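Local coordinates for Alpha/beta hydrolase family protein (Bacillus anthracis, PDB 3OOS), which probably hydrolyses an as yet unidentified substrate, as a member of the alpha/beta hydrolase fold family, at residues P24-T29 against Y50-V55. Residues are numbered along the deposited sequence; the frame is centred on the assembly and turned at random.
Sequences PPLCVT and YSVYLV
Strands 25–28 and 51–55 pair in parallel as neighbours in the central mixed sheet, with 25–28 set between 51–55 and 93–98. Five backbone hydrogen bonds join the two segments, from S51 N to P24 O, L26 N to S51 O, Y53 N to L26 O, V28 N to Y53 O and V55 N to V28 O. The bond from V28 N to Y53 O is almost straight (178° at the hydrogen). Beyond the last of them, the T29 side chain adds one more bond between the segments: OG1, anti to the backbone N (chi1 -163°), donates to V55 O at 2.7 Å. The strand order 1-2-4-3-5-6-7-8 is that of the alpha/beta hydrolase fold, and these are its third and fourth strands. On the sheet face of L26, V28, V52 and L54, V28 CG2 meets V52 CG1 at 3.7 Å and V28 CG1 meets L54 CD1 at 3.9 Å. L26 CD2 lies 4.0 Å above the Y50 ring plane, toward its rim, while the Y50 hydroxyl is hydrogen-bonded to T277 and K118. On the other face, C27 SG touches V55 CG2 at 3.9 Å, and both side chains pack against L81 of helix 74–87.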
ATOM      1  N   PRO A  24      -7.837 -17.814  -5.407  1.00 12.85           N
ATOM      2  CA  PRO A  24      -7.213 -17.100  -6.524  1.00 12.19           C
ATOM      3  C   PRO A  24      -5.989 -16.314  -6.052  1.00 11.33           C
ATOM      4  O   PRO A  24      -5.970 -15.854  -4.907  1.00 11.02           O
ATOM      5  CB  PRO A  24      -8.308 -16.135  -6.980  1.00 12.36           C
ATOM      6  CG  PRO A  24      -9.581 -16.750  -6.517  1.00 13.03           C
ATOM      7  CD  PRO A  24      -9.258 -17.450  -5.242  1.00 12.98           C
ATOM      8  N   PRO A  25      -4.969 -16.175  -6.919  1.00 10.46           N
ATOM      9  CA  PRO A  25      -3.754 -15.470  -6.517  1.00  9.84           C
ATOM     10  C   PRO A  25      -3.958 -13.965  -6.393  1.00  9.37           C
ATOM     11  O   PRO A  25      -4.631 -13.347  -7.224  1.00  9.04           O
ATOM     12  CB  PRO A  25      -2.760 -15.803  -7.638  1.00  9.83           C
ATOM     13  CG  PRO A  25      -3.616 -16.110  -8.827  1.00 10.14           C
ATOM     14  CD  PRO A  25      -4.855 -16.753  -8.272  1.00 10.64           C
ATOM     15  N   LEU A  26      -3.384 -13.399  -5.337  1.00  8.87           N
ATOM     16  CA  LEU A  26      -3.440 -11.968  -5.091  1.00  8.48           C
ATOM     17  C   LEU A  26      -2.065 -11.496  -4.642  1.00  8.32           C
ATOM     18  O   LEU A  26      -1.537 -11.971  -3.635  1.00  8.64           O
ATOM     19  CB  LEU A  26      -4.484 -11.643  -4.019  1.00  8.62           C
ATOM     20  CG  LEU A  26      -4.669 -10.164  -3.671  1.00  8.28           C
ATOM     21  CD1 LEU A  26      -5.425  -9.452  -4.784  1.00 10.00           C
ATOM     22  CD2 LEU A  26      -5.416 -10.023  -2.359  1.00  8.97           C
ATOM     23  N   CYS A  27      -1.493 -10.573  -5.405  1.00  8.06           N
ATOM     24  CA  CYS A  27      -0.240  -9.930  -5.040  1.00  8.10           C
ATOM     25  C   CYS A  27      -0.523  -8.732  -4.138  1.00  8.03           C
ATOM     26  O   CYS A  27      -1.398  -7.915  -4.432  1.00  8.09           O
ATOM     27  CB  CYS A  27       0.511  -9.483  -6.300  1.00  8.19           C
ATOM     28  SG  CYS A  27       2.082  -8.660  -5.995  0.90  8.38           S
ATOM     29  N   VAL A  28       0.206  -8.648  -3.029  1.00  7.94           N
ATOM     30  CA  VAL A  28       0.120  -7.506  -2.121  1.00  8.14           C
ATOM     31  C   VAL A  28       1.523  -6.986  -1.857  1.00  8.34           C
ATOM     32  O   VAL A  28       2.425  -7.756  -1.538  1.00  8.59           O
ATOM     33  CB  VAL A  28      -0.537  -7.872  -0.763  1.00  8.02           C
ATOM     34  CG1 VAL A  28      -0.455  -6.693   0.222  1.00  8.55           C
ATOM     35  CG2 VAL A  28      -1.983  -8.314  -0.959  1.00  8.11           C
ATOM     36  N   THR A  29       1.702  -5.680  -1.996  1.00  8.66           N
ATOM     37  CA  THR A  29       2.951  -5.047  -1.585  1.00  9.14           C
ATOM     38  C   THR A  29       2.704  -3.576  -1.276  1.00  9.54           C
ATOM     39  O   THR A  29       1.570  -3.101  -1.359  1.00  9.80           O
ATOM     40  CB  THR A  29       4.103  -5.271  -2.620  1.00  9.18           C
ATOM     41  OG1 THR A  29       5.367  -4.984  -2.010  1.00  9.55           O
ATOM     42  CG2 THR A  29       3.923  -4.415  -3.866  1.00  9.50           C
ATOM     43  N   TYR A  50      -8.089 -15.626  -0.690  1.00 11.61           N
ATOM     44  CA  TYR A  50      -7.085 -15.593  -1.746  1.00 10.56           C
ATOM     45  C   TYR A  50      -5.801 -16.286  -1.311  1.00 10.16           C
ATOM     46  O   TYR A  50      -5.526 -16.407  -0.114  1.00 10.20           O
ATOM     47  CB  TYR A  50      -6.722 -14.140  -2.081  1.00 10.28           C
ATOM     48  CG  TYR A  50      -7.804 -13.324  -2.753  1.00 10.00           C
ATOM     49  CD1 TYR A  50      -7.918 -13.297  -4.144  1.00 10.38           C
ATOM     50  CD2 TYR A  50      -8.692 -12.552  -2.002  1.00 10.33           C
ATOM     51  CE1 TYR A  50      -8.909 -12.538  -4.770  1.00 10.45           C
ATOM     52  CE2 TYR A  50      -9.683 -11.789  -2.619  1.00 10.53           C
ATOM     53  CZ  TYR A  50      -9.784 -11.786  -4.000  1.00 10.88           C
ATOM     54  OH  TYR A  50     -10.760 -11.031  -4.611  1.00 11.73           O
ATOM     55  N   SER A  51      -5.030 -16.751  -2.292  0.50  9.78           N
ATOM     56  CA  SER A  51      -3.632 -17.097  -2.067  0.50  9.43           C
ATOM     57  C   SER A  51      -2.870 -15.785  -2.160  0.50  9.18           C
ATOM     58  O   SER A  51      -2.738 -15.219  -3.248  0.50  9.16           O
ATOM     59  CB  SER A  51      -3.126 -18.072  -3.130  0.50  9.41           C
ATOM     60  OG  SER A  51      -3.807 -19.314  -3.060  0.50  9.28           O
ATOM     61  N   VAL A  52      -2.397 -15.293  -1.019  1.00  9.04           N
ATOM     62  CA  VAL A  52      -1.767 -13.972  -0.961  1.00  8.64           C
ATOM     63  C   VAL A  52      -0.249 -14.044  -1.042  1.00  8.36           C
ATOM     64  O   VAL A  52       0.391 -14.719  -0.237  1.00  8.61           O
ATOM     65  CB  VAL A  52      -2.212 -13.186   0.300  1.00  8.50           C
ATOM     66  CG1 VAL A  52      -1.572 -11.797   0.332  1.00  8.32           C
ATOM     67  CG2 VAL A  52      -3.732 -13.071   0.337  1.00  9.23           C
ATOM     68  N   TYR A  53       0.299 -13.343  -2.034  1.00  8.14           N
ATOM     69  CA  TYR A  53       1.738 -13.213  -2.232  1.00  8.09           C
ATOM     70  C   TYR A  53       2.167 -11.838  -1.742  1.00  7.94           C
ATOM     71  O   TYR A  53       1.980 -10.831  -2.434  1.00  8.04           O
ATOM     72  CB  TYR A  53       2.090 -13.398  -3.717  1.00  8.25           C
ATOM     73  CG  TYR A  53       1.827 -14.802  -4.214  1.00  8.36           C
ATOM     74  CD1 TYR A  53       0.541 -15.201  -4.597  1.00  8.47           C
ATOM     75  CD2 TYR A  53       2.854 -15.736  -4.288  1.00  8.42           C
ATOM     76  CE1 TYR A  53       0.294 -16.498  -5.044  1.00  8.53           C
ATOM     77  CE2 TYR A  53       2.618 -17.032  -4.728  1.00  8.70           C
ATOM     78  CZ  TYR A  53       1.338 -17.405  -5.106  1.00  8.85           C
ATOM     79  OH  TYR A  53       1.100 -18.688  -5.542  1.00 10.05           O
ATOM     80  N   LEU A  54       2.716 -11.808  -0.531  1.00  7.68           N
ATOM     81  CA  LEU A  54       3.172 -10.574   0.105  1.00  7.52           C
ATOM     82  C   LEU A  54       4.638 -10.354  -0.256  1.00  7.41           C
ATOM     83  O   LEU A  54       5.521 -11.029   0.274  1.00  7.63           O
ATOM     84  CB  LEU A  54       2.980 -10.661   1.625  1.00  7.40           C
ATOM     85  CG  LEU A  54       3.381  -9.461   2.491  1.00  7.05           C
ATOM     86  CD1 LEU A  54       2.529  -8.238   2.172  1.00  8.43           C
ATOM     87  CD2 LEU A  54       3.271  -9.827   3.970  1.00  7.86           C
ATOM     88  N   VAL A  55       4.882  -9.414  -1.167  1.00  7.37           N
ATOM     89  CA  VAL A  55       6.190  -9.266  -1.810  1.00  7.50           C
ATOM     90  C   VAL A  55       7.094  -8.212  -1.167  1.00  7.54           C
ATOM     91  O   VAL A  55       6.668  -7.089  -0.882  1.00  7.71           O
ATOM     92  CB  VAL A  55       6.028  -8.953  -3.323  1.00  7.40           C
ATOM     93  CG1 VAL A  55       7.389  -8.807  -4.015  1.00  7.43           C
ATOM     94  CG2 VAL A  55       5.199 -10.034  -4.002  1.00  7.82           C
TER